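Local coordinates for protein phage terminase large subunit (Thermus phage P7426, PDB 7KS4) that probably acts as the ATP-driven motor and endonuclease of viral DNA packaging, this chain being its N-terminal ATPase domain, with ADP partially bound, at residues 39-44 with 255-260; 154-159 with 189-194; 184-189 with 250-255; 193-198 with 205-210. One frame throughout, in Å; residues are numbered along the deposited sequence.

Interaction 1: residues 39-44 with 255-260; sequences VACLGR and AEFVSH. With SO4 (sulfate ion), chain H.
The end of strand 37-42, where Cys-41 and Gly-43 lead into the nucleotide-binding loop, packs against Ala-255 and Phe-257 of the chain that follows helix 246-252. Cys-41 and Ala-255 carry the contact. Cys-41 SG stands anti to the backbone N (chi1 175°), which carries it out toward the opposite segment. There Cys-41 SG approaches Phe-257 CZ at 3.6 Å and lies 4.2 Å from the ring centroid, 38° off the normal, an oblique sulfur-aromatic contact. The same SG is 3.5 Å from Ala-255 O, a carbonyl that accepts a hydrogen bond from His-223 NE2. In this ASCE ATPase the strand precedes the P-loop, and Ala-255, with positive phi just past the helix, sets its methyl against the start of that loop: Ala-255 CB lies 3.7 Å from Gly-43 N and 4.0 Å from Leu-42 C. Gly-43 is itself part of the ADP pocket, and its O is held by Ser-46 OG and Lys-48 NZ. Elsewhere the Phe-257 ring meets Phe-195 and Tyr-192 of helix 190-197. Farther along, Arg-44 NH1 makes a weak hydrogen bond of 3.0 Å, near the guanidinium plane, to O4 of a sulfate probably from the crystallisation liquor.

Interaction 2: residues 154-159 with 189-194; sequences DEAAMI and NWFYEF
Ala-157 CB rests 3.8 Å from Phe-191 CB and nearly as close to the first ring atoms, while Ala-156 CB reaches Phe-191 CD1 at 4.0 Å. Phe-191 CG stands anti to the backbone N (chi1 177°), beside the Ala-157 methyl; the ring beyond it touches Val-39 and Cys-41 of strand 37-42. Ala-156 CB also meets Trp-190 CZ2, so this one methyl touches both aromatic side chains. The indole then turns the contact polar: Trp-190 NE1 donates to Ile-159 O at 2.8 Å, the acceptor tilted from the ring plane. NE1 lies nearly on the extension of the Ile-159 C=O bond (169°), while the N-H...O angle is 143°. At the outer edge Asn-189, the N-cap of helix 190-197, spends both ends of its amide. Its OD1 accepts a weak capping bond from Phe-191 N at 3.0 Å, and its ND2 gives a weak bond to Ala-157 O at 3.0 Å. The other segment opens with the last two residues of the predicted Walker B motif, Asp-154 and the predicted catalytic Glu-155, just before the 3-10 turn 156-158. Alanine methyls allow close approach, and side-chain donors supply carbonyls, tying the backbone just after Walker B to the start of a helix.

Interaction 3: residues 184-189 with 250-255; sequences TPKGLN and RQEYGA. With SO4 (sulfate ion), chain H.
Lys-186 NZ and Glu-252 OE1 form a 2.9 Å salt bridge between the loop after strand 178-183 and the end of helix 246-252, in the P-loop ATPase domain. The ammonium meets the carboxylate on its syn side, 18° out of plane. Both chains bend at chi2, where CD is turned (Lys-186 74°, Glu-252 -56°). The second oxygen, Glu-252 OE2, lies 3.3 Å from Thr-184 OG1, the two side chains crossing at about a right angle, and has a long, weak ion pair with Arg-44 NE. Lys-186 NZ in turn has a long, weak ion pair with Glu-155, the predicted catalytic glutamate, whose OE2 accepts from Thr-184 N, which sets the contact beside the nucleotide site. Gln-251 reaches out, extended beyond CG, across the Lys-186 side chain at about a right angle. Its amide meets the 185-187 backbone with like atoms facing, Gln-251 OE1 3.1 Å from Pro-185 O and NE2 3.1 Å from Gly-187 N, neither a hydrogen bond, so which end is O and which is N is doubtful. Next to the bridge in the sequence, Pro-185 lies against the turn that ends the helix: its CD is 3.5 Å from Gln-251 O, the carbonyl that accepts a weak backbone bond from Ala-255 N, and its CG is 3.4 Å from Ala-255 C.

Interaction 4: residues 193-198 with 205-210; sequences EFFLMG and EGIPNS. With SO4 (sulfate ion), chain F.
Ile-207 O is gripped twice by Ser-210: the hydroxyl OG donates to it at 2.7 Å, in the carbonyl plane, and Ser-210 N donates at 3.1 Å. The backbone bond closes a type II beta turn from Ile-207 to Ser-210, and Ser-210 OG is also bonded to Lys-204 N, which ties the turn to the chain just before it. Two side chains of helix 190-197 pack on this turn. Phe-195 CG stands anti to its backbone N (chi1 176°). The Phe-195 and Ile-207 side chains cross at about a right angle, Phe-195 CE2 3.8 Å from Ile-207 CD1, which lies oblique to the ring. Leu-196 slides past Ile-207 in the opposite direction. One of its methyls, Leu-196 CD1, lies 4.0 Å from Ile-207 CG2 and 3.9 Å from Pro-208 O; the other, CD2, meets Asn-209 CB at 4.0 Å. Pro-208 O itself accepts from Tyr-192 OH, one turn earlier on the same helix. On the outer side Asn-209 ND2 hydrogen-bonds O4 of a sulfate, probably from the crystallisation liquor. Inward, the Phe-195 ring continues to Phe-257, Val-39 and Cys-41, and Ile-207 reaches His-223. The arrangement is that of an irregular connection whose beta turn packs on the preceding helix, leading here to 219-224, one of the two outermost strands of the domain's sheet.

How the interactions relate
Interactions 1, 2 and 3 are buried, whereas interaction 4 is partly exposed at the domain's periphery. Helix 190-197 serves both interactions 2 and 4, its first turn facing the segment that completes Walker B and its end the turn 207-210. Phe-257 of interaction 1 reaches both interactions 2 and 4, and its N probably bonds Gly-206 O. Interactions 1 and 3 lie only about 3 Å apart between centres and share Ala-255, yet one is thiol, methyl and ring packing while the other centres on charge. Interactions 2 and 3 share Asn-189 and meet at Thr-184, beside the predicted catalytic glutamate; interaction 4 is mainly apolar across its segments.

Interaction 1: residues 39-44 with 255-260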
loop_
_atom_site.group_PDB
_atom_site.type_symbol
_atom_site.label_atom_id
_atom_site.label_comp_id
_atom_site.label_asym_id
_atom_site.label_seq_id
_atom_site.Cartn_x
_atom_site.Cartn_y
_atom_site.Cartn_z
ATOM N N VAL A 39 -6.279 6.406 0.089
ATOM C CA VAL A 39 -6.012 6.523 -1.337
ATOM C C VAL A 39 -4.878 7.530 -1.488
ATOM O O VAL A 39 -5.043 8.710 -1.154
ATOM C CB VAL A 39 -7.255 6.970 -2.121
ATOM C CG1 VAL A 39 -7.009 6.877 -3.623
ATOM C CG2 VAL A 39 -8.474 6.140 -1.734
ATOM N N ALA A 40 -3.732 7.079 -1.996
ATOM C CA ALA A 40 -2.564 7.941 -2.156
ATOM C C ALA A 40 -2.259 8.093 -3.639
ATOM O O ALA A 40 -1.871 7.127 -4.306
ATOM C CB ALA A 40 -1.355 7.384 -1.405
ATOM N N CYS A 41 -2.429 9.309 -4.149
ATOM C CA CYS A 41 -2.071 9.646 -5.521
ATOM C C CYS A 41 -0.765 10.427 -5.442
ATOM O O CYS A 41 -0.767 11.624 -5.149
ATOM C CB CYS A 41 -3.174 10.452 -6.191
ATOM S SG CYS A 41 -2.736 11.020 -7.847
ATOM N N LEU A 42 0.348 9.738 -5.690
ATOM C CA LEU A 42 1.677 10.299 -5.489
ATOM C C LEU A 42 2.539 10.003 -6.709
ATOM O O LEU A 42 2.399 8.962 -7.355
ATOM C CB LEU A 42 2.358 9.742 -4.207
ATOM C CG LEU A 42 1.535 9.621 -2.914
ATOM C CD1 LEU A 42 2.371 9.018 -1.792
ATOM C CD2 LEU A 42 0.977 10.965 -2.462
ATOM N N GLY A 43 3.418 10.943 -7.038
ATOM C CA GLY A 43 4.333 10.741 -8.142
ATOM C C GLY A 43 5.390 9.705 -7.816
ATOM O O GLY A 43 5.529 9.239 -6.685
ATOM N N ARG A 44 6.155 9.337 -8.841
ATOM C CA ARG A 44 7.281 8.436 -8.640
ATOM C C ARG A 44 8.231 8.995 -7.590
ATOM O O ARG A 44 8.384 10.209 -7.447
ATOM C CB ARG A 44 8.043 8.227 -9.943
ATOM C CG ARG A 44 7.219 7.612 -11.036
ATOM C CD ARG A 44 8.060 7.405 -12.275
ATOM N NE ARG A 44 7.313 6.724 -13.327
ATOM C CZ ARG A 44 7.823 6.386 -14.504
ATOM N NH1 ARG A 44 9.092 6.664 -14.788
ATOM N NH2 ARG A 44 7.065 5.769 -15.399
ATOM N N ALA A 255 1.669 13.955 -10.559
ATOM C CA ALA A 255 0.555 13.231 -9.949
ATOM C C ALA A 255 -0.772 13.898 -10.305
ATOM O O ALA A 255 -1.709 13.933 -9.501
ATOM C CB ALA A 255 0.726 13.119 -8.432
ATOM N N GLU A 256 -0.857 14.417 -11.530
ATOM C CA GLU A 256 -2.039 15.134 -11.982
ATOM C C GLU A 256 -3.039 14.178 -12.611
ATOM O O GLU A 256 -2.663 13.218 -13.295
ATOM C CB GLU A 256 -1.666 16.227 -12.986
ATOM C CG GLU A 256 -0.879 17.360 -12.370
ATOM C CD GLU A 256 -0.487 18.420 -13.375
ATOM O OE1 GLU A 256 -1.170 18.555 -14.413
ATOM O OE2 GLU A 256 0.517 19.113 -13.124
ATOM N N PHE A 257 -4.316 14.445 -12.347
ATOM C CA PHE A 257 -5.426 13.756 -12.993
ATOM C C PHE A 257 -5.787 14.533 -14.253
ATOM O O PHE A 257 -6.310 15.648 -14.167
ATOM C CB PHE A 257 -6.635 13.683 -12.067
ATOM C CG PHE A 257 -6.469 12.770 -10.890
ATOM C CD1 PHE A 257 -6.628 11.405 -11.036
ATOM C CD2 PHE A 257 -6.221 13.285 -9.627
ATOM C CE1 PHE A 257 -6.512 10.556 -9.947
ATOM C CE2 PHE A 257 -6.107 12.450 -8.537
ATOM C CZ PHE A 257 -6.258 11.078 -8.696
ATOM N N VAL A 258 -5.526 13.946 -15.416
ATOM C CA VAL A 258 -5.723 14.620 -16.694
ATOM C C VAL A 258 -6.703 13.805 -17.530
ATOM O O VAL A 258 -6.580 12.578 -17.619
ATOM C CB VAL A 258 -4.389 14.813 -17.438
ATOM C CG1 VAL A 258 -3.393 15.552 -16.554
ATOM C CG2 VAL A 258 -3.807 13.478 -17.858
ATOM N N SER A 259 -7.667 14.489 -18.143
ATOM C CA SER A 259 -8.613 13.843 -19.048
ATOM C C SER A 259 -7.896 13.467 -20.340
ATOM O O SER A 259 -7.579 14.338 -21.158
ATOM C CB SER A 259 -9.790 14.774 -19.323
ATOM O OG SER A 259 -9.354 15.982 -19.920
ATOM N N HIS A 260 -7.642 12.175 -20.531
ATOM C CA HIS A 260 -6.929 11.695 -21.712
ATOM C C HIS A 260 -7.676 12.087 -22.985
ATOM O O HIS A 260 -7.480 11.490 -24.045
ATOM C CB HIS A 260 -6.747 10.173 -21.654
ATOM C CG HIS A 260 -5.765 9.718 -20.617
ATOM N ND1 HIS A 260 -5.191 8.464 -20.632
ATOM C CD2 HIS A 260 -5.255 10.349 -19.532
ATOM C CE1 HIS A 260 -4.371 8.343 -19.603
ATOM N NE2 HIS A 260 -4.392 9.473 -18.920
HETATM S S SO4 H . 12.628 6.724 -15.029
HETATM O O1 SO4 H . 13.775 7.170 -15.818
HETATM O O2 SO4 H . 13.097 5.997 -13.854
HETATM O O3 SO4 H . 11.799 5.846 -15.851
HETATM O O4 SO4 H . 11.839 7.873 -14.587
#

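Interaction 2: residues 154-159 with 189-194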
loop_
_atom_site.group_PDB
_atom_site.type_symbol
_atom_site.label_atom_id
_atom_site.label_comp_id
_atom_site.label_asym_id
_atom_site.label_seq_id
_atom_site.Cartn_x
_atom_site.Cartn_y
_atom_site.Cartn_z
ATOM N N ASP A 154 -1.206 -1.686 -5.479
ATOM C CA ASP A 154 -0.080 -0.929 -6.005
ATOM C C ASP A 154 -0.335 -0.616 -7.473
ATOM O O ASP A 154 -0.866 -1.452 -8.208
ATOM C CB ASP A 154 1.220 -1.712 -5.843
ATOM C CG ASP A 154 2.453 -0.869 -6.113
ATOM O OD1 ASP A 154 2.386 0.368 -5.963
ATOM O OD2 ASP A 154 3.492 -1.453 -6.464
ATOM N N GLU A 155 0.034 0.591 -7.891
ATOM C CA GLU A 155 -0.344 1.121 -9.206
ATOM C C GLU A 155 -1.808 0.808 -9.511
ATOM O O GLU A 155 -2.174 0.278 -10.568
ATOM C CB GLU A 155 0.588 0.604 -10.298
ATOM C CG GLU A 155 1.843 1.473 -10.457
ATOM C CD GLU A 155 1.506 2.939 -10.746
ATOM O OE1 GLU A 155 0.963 3.235 -11.834
ATOM O OE2 GLU A 155 1.753 3.790 -9.869
ATOM N N ALA A 156 -2.653 1.184 -8.553
ATOM C CA ALA A 156 -4.075 0.871 -8.614
ATOM C C ALA A 156 -4.754 1.452 -9.847
ATOM O O ALA A 156 -5.699 0.852 -10.370
ATOM C CB ALA A 156 -4.760 1.392 -7.355
ATOM N N ALA A 157 -4.322 2.627 -10.313
ATOM C CA ALA A 157 -4.992 3.239 -11.457
ATOM C C ALA A 157 -4.841 2.402 -12.718
ATOM O O ALA A 157 -5.591 2.604 -13.680
ATOM C CB ALA A 157 -4.460 4.653 -11.694
ATOM N N MET A 158 -3.891 1.470 -12.733
ATOM C CA MET A 158 -3.713 0.543 -13.838
ATOM C C MET A 158 -4.406 -0.795 -13.605
ATOM O O MET A 158 -4.344 -1.667 -14.477
ATOM C CB MET A 158 -2.217 0.320 -14.088
ATOM C CG MET A 158 -1.525 1.517 -14.716
ATOM S SD MET A 158 -2.112 1.835 -16.397
ATOM C CE MET A 158 -1.310 0.514 -17.302
ATOM N N ILE A 159 -5.069 -0.975 -12.472
ATOM C CA ILE A 159 -5.803 -2.201 -12.170
ATOM C C ILE A 159 -7.262 -1.993 -12.575
ATOM O O ILE A 159 -7.850 -0.978 -12.187
ATOM C CB ILE A 159 -5.697 -2.565 -10.677
ATOM C CG1 ILE A 159 -4.243 -2.903 -10.317
ATOM C CG2 ILE A 159 -6.612 -3.738 -10.333
ATOM C CD1 ILE A 159 -4.001 -3.113 -8.836
ATOM N N ASN A 189 -10.446 7.791 -14.034
ATOM C CA ASN A 189 -11.005 6.453 -13.913
ATOM C C ASN A 189 -11.378 6.177 -12.462
ATOM O O ASN A 189 -11.519 7.114 -11.670
ATOM C CB ASN A 189 -10.016 5.413 -14.441
ATOM C CG ASN A 189 -8.745 5.327 -13.611
ATOM O OD1 ASN A 189 -8.593 5.996 -12.586
ATOM N ND2 ASN A 189 -7.814 4.507 -14.072
ATOM N N TRP A 190 -11.555 4.904 -12.098
ATOM C CA TRP A 190 -12.041 4.595 -10.759
ATOM C C TRP A 190 -11.100 5.110 -9.675
ATOM O O TRP A 190 -11.559 5.496 -8.596
ATOM C CB TRP A 190 -12.258 3.086 -10.607
ATOM C CG TRP A 190 -11.005 2.295 -10.411
ATOM C CD1 TRP A 190 -10.175 1.820 -11.384
ATOM C CD2 TRP A 190 -10.447 1.877 -9.164
ATOM N NE1 TRP A 190 -9.131 1.127 -10.817
ATOM C CE2 TRP A 190 -9.277 1.143 -9.455
ATOM C CE3 TRP A 190 -10.823 2.044 -7.830
ATOM C CZ2 TRP A 190 -8.475 0.585 -8.460
ATOM C CZ3 TRP A 190 -10.028 1.481 -6.838
ATOM C CH2 TRP A 190 -8.868 0.760 -7.161
ATOM N N PHE A 191 -9.788 5.134 -9.940
ATOM C CA PHE A 191 -8.844 5.609 -8.930
ATOM C C PHE A 191 -9.054 7.087 -8.640
ATOM O O PHE A 191 -8.936 7.526 -7.490
ATOM C CB PHE A 191 -7.414 5.343 -9.392
ATOM C CG PHE A 191 -6.362 5.869 -8.460
ATOM C CD1 PHE A 191 -6.033 5.178 -7.308
ATOM C CD2 PHE A 191 -5.683 7.043 -8.751
ATOM C CE1 PHE A 191 -5.062 5.655 -6.450
ATOM C CE2 PHE A 191 -4.703 7.525 -7.895
ATOM C CZ PHE A 191 -4.390 6.828 -6.744
ATOM N N TYR A 192 -9.371 7.867 -9.678
ATOM C CA TYR A 192 -9.720 9.270 -9.487
ATOM C C TYR A 192 -10.958 9.419 -8.610
ATOM O O TYR A 192 -10.999 10.271 -7.715
ATOM C CB TYR A 192 -9.948 9.920 -10.852
ATOM C CG TYR A 192 -10.695 11.225 -10.794
ATOM C CD1 TYR A 192 -10.121 12.356 -10.218
ATOM C CD2 TYR A 192 -11.976 11.333 -11.324
ATOM C CE1 TYR A 192 -10.813 13.561 -10.166
ATOM C CE2 TYR A 192 -12.672 12.525 -11.278
ATOM C CZ TYR A 192 -12.087 13.637 -10.705
ATOM O OH TYR A 192 -12.789 14.819 -10.665
ATOM N N GLU A 193 -11.983 8.607 -8.866
ATOM C CA GLU A 193 -13.198 8.672 -8.063
ATOM C C GLU A 193 -12.904 8.375 -6.601
ATOM O O GLU A 193 -13.344 9.107 -5.707
ATOM C CB GLU A 193 -14.228 7.692 -8.609
ATOM C CG GLU A 193 -14.568 7.978 -10.044
ATOM C CD GLU A 193 -15.416 6.917 -10.676
ATOM O OE1 GLU A 193 -15.577 5.823 -10.085
ATOM O OE2 GLU A 193 -15.924 7.198 -11.777
ATOM N N PHE A 194 -12.169 7.291 -6.339
ATOM C CA PHE A 194 -11.852 6.923 -4.962
ATOM C C PHE A 194 -10.989 7.980 -4.303
ATOM O O PHE A 194 -11.168 8.288 -3.117
ATOM C CB PHE A 194 -11.157 5.564 -4.926
ATOM C CG PHE A 194 -12.104 4.406 -4.821
ATOM C CD1 PHE A 194 -13.269 4.381 -5.570
ATOM C CD2 PHE A 194 -11.829 3.340 -3.982
ATOM C CE1 PHE A 194 -14.147 3.320 -5.479
ATOM C CE2 PHE A 194 -12.706 2.271 -3.887
ATOM C CZ PHE A 194 -13.866 2.260 -4.638
#

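Interaction 3: residues 184-189 with 250-255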
loop_
_atom_site.group_PDB
_atom_site.type_symbol
_atom_site.label_atom_id
_atom_site.label_comp_id
_atom_site.label_asym_id
_atom_site.label_seq_id
_atom_site.Cartn_x
_atom_site.Cartn_y
_atom_site.Cartn_z
ATOM N N THR A 184 0.371 6.129 -9.148
ATOM C CA THR A 184 0.409 7.328 -9.967
ATOM C C THR A 184 -0.868 7.373 -10.801
ATOM O O THR A 184 -1.394 6.322 -11.172
ATOM C CB THR A 184 1.627 7.332 -10.886
ATOM O OG1 THR A 184 1.533 6.230 -11.793
ATOM C CG2 THR A 184 2.913 7.215 -10.075
ATOM N N PRO A 185 -1.414 8.555 -11.070
ATOM C CA PRO A 185 -2.737 8.615 -11.702
ATOM C C PRO A 185 -2.691 8.246 -13.178
ATOM O O PRO A 185 -1.677 8.421 -13.861
ATOM C CB PRO A 185 -3.158 10.077 -11.506
ATOM C CG PRO A 185 -1.875 10.825 -11.386
ATOM C CD PRO A 185 -0.921 9.890 -10.694
ATOM N N LYS A 186 -3.823 7.751 -13.676
ATOM C CA LYS A 186 -3.948 7.337 -15.070
ATOM C C LYS A 186 -5.259 7.864 -15.646
ATOM O O LYS A 186 -6.059 7.132 -16.232
ATOM C CB LYS A 186 -3.842 5.818 -15.187
ATOM C CG LYS A 186 -2.630 5.348 -15.960
ATOM C CD LYS A 186 -1.362 5.514 -15.157
ATOM C CE LYS A 186 -0.172 4.936 -15.886
ATOM N NZ LYS A 186 1.071 5.092 -15.094
ATOM N N GLY A 187 -5.492 9.152 -15.471
ATOM C CA GLY A 187 -6.689 9.772 -15.990
ATOM C C GLY A 187 -7.858 9.692 -15.029
ATOM O O GLY A 187 -7.734 9.380 -13.838
ATOM N N LEU A 188 -9.034 9.976 -15.580
ATOM C CA LEU A 188 -10.253 10.073 -14.780
ATOM C C LEU A 188 -10.974 8.728 -14.821
ATOM O O LEU A 188 -11.968 8.530 -15.526
ATOM C CB LEU A 188 -11.127 11.210 -15.288
ATOM C CG LEU A 188 -10.389 12.543 -15.407
ATOM C CD1 LEU A 188 -11.318 13.600 -15.967
ATOM C CD2 LEU A 188 -9.823 12.989 -14.059
ATOM N N ASN A 189 -10.446 7.791 -14.034
ATOM C CA ASN A 189 -11.005 6.453 -13.913
ATOM C C ASN A 189 -11.378 6.177 -12.462
ATOM O O ASN A 189 -11.519 7.114 -11.670
ATOM C CB ASN A 189 -10.016 5.413 -14.441
ATOM C CG ASN A 189 -8.745 5.327 -13.611
ATOM O OD1 ASN A 189 -8.593 5.996 -12.586
ATOM N ND2 ASN A 189 -7.814 4.507 -14.072
ATOM N N ARG A 250 3.134 15.265 -16.335
ATOM C CA ARG A 250 2.121 15.714 -15.387
ATOM C C ARG A 250 1.588 14.564 -14.542
ATOM O O ARG A 250 1.216 14.773 -13.378
ATOM C CB ARG A 250 0.973 16.399 -16.133
ATOM C CG ARG A 250 1.337 17.738 -16.761
ATOM C CD ARG A 250 0.133 18.379 -17.445
ATOM N NE ARG A 250 0.455 19.712 -17.949
ATOM C CZ ARG A 250 0.365 20.834 -17.239
ATOM N NH1 ARG A 250 -0.050 20.804 -15.978
ATOM N NH2 ARG A 250 0.690 21.995 -17.794
ATOM N N GLN A 251 1.511 13.355 -15.104
ATOM C CA GLN A 251 0.985 12.221 -14.346
ATOM C C GLN A 251 2.039 11.601 -13.443
ATOM O O GLN A 251 1.806 11.417 -12.243
ATOM C CB GLN A 251 0.449 11.143 -15.285
ATOM C CG GLN A 251 -0.881 11.448 -15.905
ATOM C CD GLN A 251 -1.531 10.202 -16.474
ATOM O OE1 GLN A 251 -0.860 9.202 -16.743
ATOM N NE2 GLN A 251 -2.841 10.250 -16.641
ATOM N N GLU A 252 3.186 11.225 -14.015
ATOM C CA GLU A 252 4.143 10.412 -13.272
ATOM C C GLU A 252 4.864 11.223 -12.208
ATOM O O GLU A 252 5.194 10.687 -11.145
ATOM C CB GLU A 252 5.150 9.781 -14.230
ATOM C CG GLU A 252 4.525 8.905 -15.303
ATOM C CD GLU A 252 3.655 7.799 -14.727
ATOM O OE1 GLU A 252 2.559 7.563 -15.283
ATOM O OE2 GLU A 252 4.059 7.174 -13.720
ATOM N N TYR A 253 5.110 12.504 -12.467
ATOM C CA TYR A 253 5.769 13.377 -11.508
ATOM C C TYR A 253 4.831 14.385 -10.879
ATOM O O TYR A 253 4.879 14.584 -9.663
ATOM C CB TYR A 253 6.928 14.114 -12.188
ATOM C CG TYR A 253 7.955 13.168 -12.746
ATOM C CD1 TYR A 253 8.677 12.330 -11.909
ATOM C CD2 TYR A 253 8.204 13.105 -14.110
ATOM C CE1 TYR A 253 9.615 11.457 -12.410
ATOM C CE2 TYR A 253 9.148 12.235 -14.622
ATOM C CZ TYR A 253 9.849 11.411 -13.765
ATOM O OH TYR A 253 10.790 10.543 -14.270
ATOM N N GLY A 254 3.962 15.019 -11.668
ATOM C CA GLY A 254 2.993 15.932 -11.099
ATOM C C GLY A 254 1.890 15.249 -10.320
ATOM O O GLY A 254 1.241 15.895 -9.491
ATOM N N ALA A 255 1.669 13.955 -10.559
ATOM C CA ALA A 255 0.555 13.231 -9.949
ATOM C C ALA A 255 -0.772 13.898 -10.305
ATOM O O ALA A 255 -1.709 13.933 -9.501
ATOM C CB ALA A 255 0.726 13.119 -8.432
HETATM S S SO4 H . 12.628 6.724 -15.029
HETATM O O1 SO4 H . 13.775 7.170 -15.818
HETATM O O2 SO4 H . 13.097 5.997 -13.854
HETATM O O3 SO4 H . 11.799 5.846 -15.851
HETATM O O4 SO4 H . 11.839 7.873 -14.587
#

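Interaction 4: residues 193-198 with 205-210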
loop_
_atom_site.group_PDB
_atom_site.type_symbol
_atom_site.label_atom_id
_atom_site.label_comp_id
_atom_site.label_asym_id
_atom_site.label_seq_id
_atom_site.Cartn_x
_atom_site.Cartn_y
_atom_site.Cartn_z
ATOM N N GLU A 193 -11.983 8.607 -8.866
ATOM C CA GLU A 193 -13.198 8.672 -8.063
ATOM C C GLU A 193 -12.904 8.375 -6.601
ATOM O O GLU A 193 -13.344 9.107 -5.707
ATOM C CB GLU A 193 -14.228 7.692 -8.609
ATOM C CG GLU A 193 -14.568 7.978 -10.044
ATOM C CD GLU A 193 -15.416 6.917 -10.676
ATOM O OE1 GLU A 193 -15.577 5.823 -10.085
ATOM O OE2 GLU A 193 -15.924 7.198 -11.777
ATOM N N PHE A 194 -12.169 7.291 -6.339
ATOM C CA PHE A 194 -11.852 6.923 -4.962
ATOM C C PHE A 194 -10.989 7.980 -4.303
ATOM O O PHE A 194 -11.168 8.288 -3.117
ATOM C CB PHE A 194 -11.157 5.564 -4.926
ATOM C CG PHE A 194 -12.104 4.406 -4.821
ATOM C CD1 PHE A 194 -13.269 4.381 -5.570
ATOM C CD2 PHE A 194 -11.829 3.340 -3.982
ATOM C CE1 PHE A 194 -14.147 3.320 -5.479
ATOM C CE2 PHE A 194 -12.706 2.271 -3.887
ATOM C CZ PHE A 194 -13.866 2.260 -4.638
ATOM N N PHE A 195 -10.043 8.545 -5.053
ATOM C CA PHE A 195 -9.238 9.636 -4.519
ATOM C C PHE A 195 -10.127 10.776 -4.040
ATOM O O PHE A 195 -9.973 11.279 -2.921
ATOM C CB PHE A 195 -8.257 10.134 -5.576
ATOM C CG PHE A 195 -7.460 11.317 -5.130
ATOM C CD1 PHE A 195 -6.279 11.147 -4.435
ATOM C CD2 PHE A 195 -7.912 12.602 -5.366
ATOM C CE1 PHE A 195 -5.547 12.240 -4.011
ATOM C CE2 PHE A 195 -7.187 13.693 -4.940
ATOM C CZ PHE A 195 -6.004 13.508 -4.258
ATOM N N LEU A 196 -11.074 11.192 -4.877
ATOM C CA LEU A 196 -11.905 12.338 -4.532
ATOM C C LEU A 196 -12.762 12.061 -3.303
ATOM O O LEU A 196 -13.058 12.983 -2.535
ATOM C CB LEU A 196 -12.781 12.706 -5.728
ATOM C CG LEU A 196 -13.053 14.186 -5.973
ATOM C CD1 LEU A 196 -11.765 14.956 -6.196
ATOM C CD2 LEU A 196 -13.990 14.357 -7.170
ATOM N N MET A 197 -13.169 10.807 -3.100
ATOM C CA MET A 197 -13.984 10.465 -1.936
ATOM C C MET A 197 -13.278 10.805 -0.634
ATOM O O MET A 197 -13.940 11.012 0.392
ATOM C CB MET A 197 -14.336 8.977 -1.956
ATOM C CG MET A 197 -15.350 8.611 -3.021
ATOM S SD MET A 197 -15.548 6.841 -3.196
ATOM C CE MET A 197 -16.477 6.806 -4.732
ATOM N N GLY A 198 -11.949 10.841 -0.643
ATOM C CA GLY A 198 -11.199 11.135 0.562
ATOM C C GLY A 198 -10.410 12.427 0.513
ATOM O O GLY A 198 -9.594 12.678 1.405
ATOM N N GLU A 205 -4.624 22.509 -8.420
ATOM C CA GLU A 205 -4.413 22.273 -9.839
ATOM C C GLU A 205 -4.069 20.808 -10.079
ATOM O O GLU A 205 -3.422 20.153 -9.257
ATOM C CB GLU A 205 -3.297 23.179 -10.367
ATOM C CG GLU A 205 -3.066 23.083 -11.872
ATOM C CD GLU A 205 -1.982 24.032 -12.362
ATOM O OE1 GLU A 205 -1.678 25.016 -11.651
ATOM O OE2 GLU A 205 -1.431 23.790 -13.459
ATOM N N GLY A 206 -4.522 20.288 -11.218
ATOM C CA GLY A 206 -4.323 18.896 -11.550
ATOM C C GLY A 206 -5.383 17.951 -11.020
ATOM O O GLY A 206 -5.413 16.786 -11.441
ATOM N N ILE A 207 -6.251 18.409 -10.120
ATOM C CA ILE A 207 -7.313 17.571 -9.560
ATOM C C ILE A 207 -8.668 18.175 -9.919
ATOM O O ILE A 207 -9.167 19.037 -9.180
ATOM C CB ILE A 207 -7.174 17.433 -8.034
ATOM C CG1 ILE A 207 -5.789 16.899 -7.646
ATOM C CG2 ILE A 207 -8.259 16.500 -7.490
ATOM C CD1 ILE A 207 -5.527 16.921 -6.150
ATOM N N PRO A 208 -9.302 17.762 -11.018
ATOM C CA PRO A 208 -10.631 18.291 -11.337
ATOM C C PRO A 208 -11.606 18.063 -10.191
ATOM O O PRO A 208 -11.598 17.012 -9.548
ATOM C CB PRO A 208 -11.043 17.501 -12.585
ATOM C CG PRO A 208 -9.768 17.089 -13.207
ATOM C CD PRO A 208 -8.812 16.854 -12.068
ATOM N N ASN A 209 -12.436 19.074 -9.934
ATOM C CA ASN A 209 -13.484 19.043 -8.919
ATOM C C ASN A 209 -12.946 19.059 -7.494
ATOM O O ASN A 209 -13.728 18.912 -6.550
ATOM C CB ASN A 209 -14.409 17.831 -9.091
ATOM C CG ASN A 209 -15.266 17.931 -10.331
ATOM O OD1 ASN A 209 -15.463 16.811 -11.012
ATOM N ND2 ASN A 209 -15.736 19.011 -10.678
ATOM N N SER A 210 -11.641 19.238 -7.297
ATOM C CA SER A 210 -11.138 19.494 -5.953
ATOM C C SER A 210 -11.661 20.835 -5.447
ATOM O O SER A 210 -11.835 21.789 -6.209
ATOM C CB SER A 210 -9.608 19.489 -5.930
ATOM O OG SER A 210 -9.064 20.416 -6.859
HETATM S S SO4 F . -15.618 19.969 -13.760
HETATM O O1 SO4 F . -15.019 19.213 -14.856
HETATM O O2 SO4 F . -14.588 20.307 -12.780
HETATM O O3 SO4 F . -16.214 21.200 -14.274
HETATM O O4 SO4 F . -16.650 19.162 -13.116
#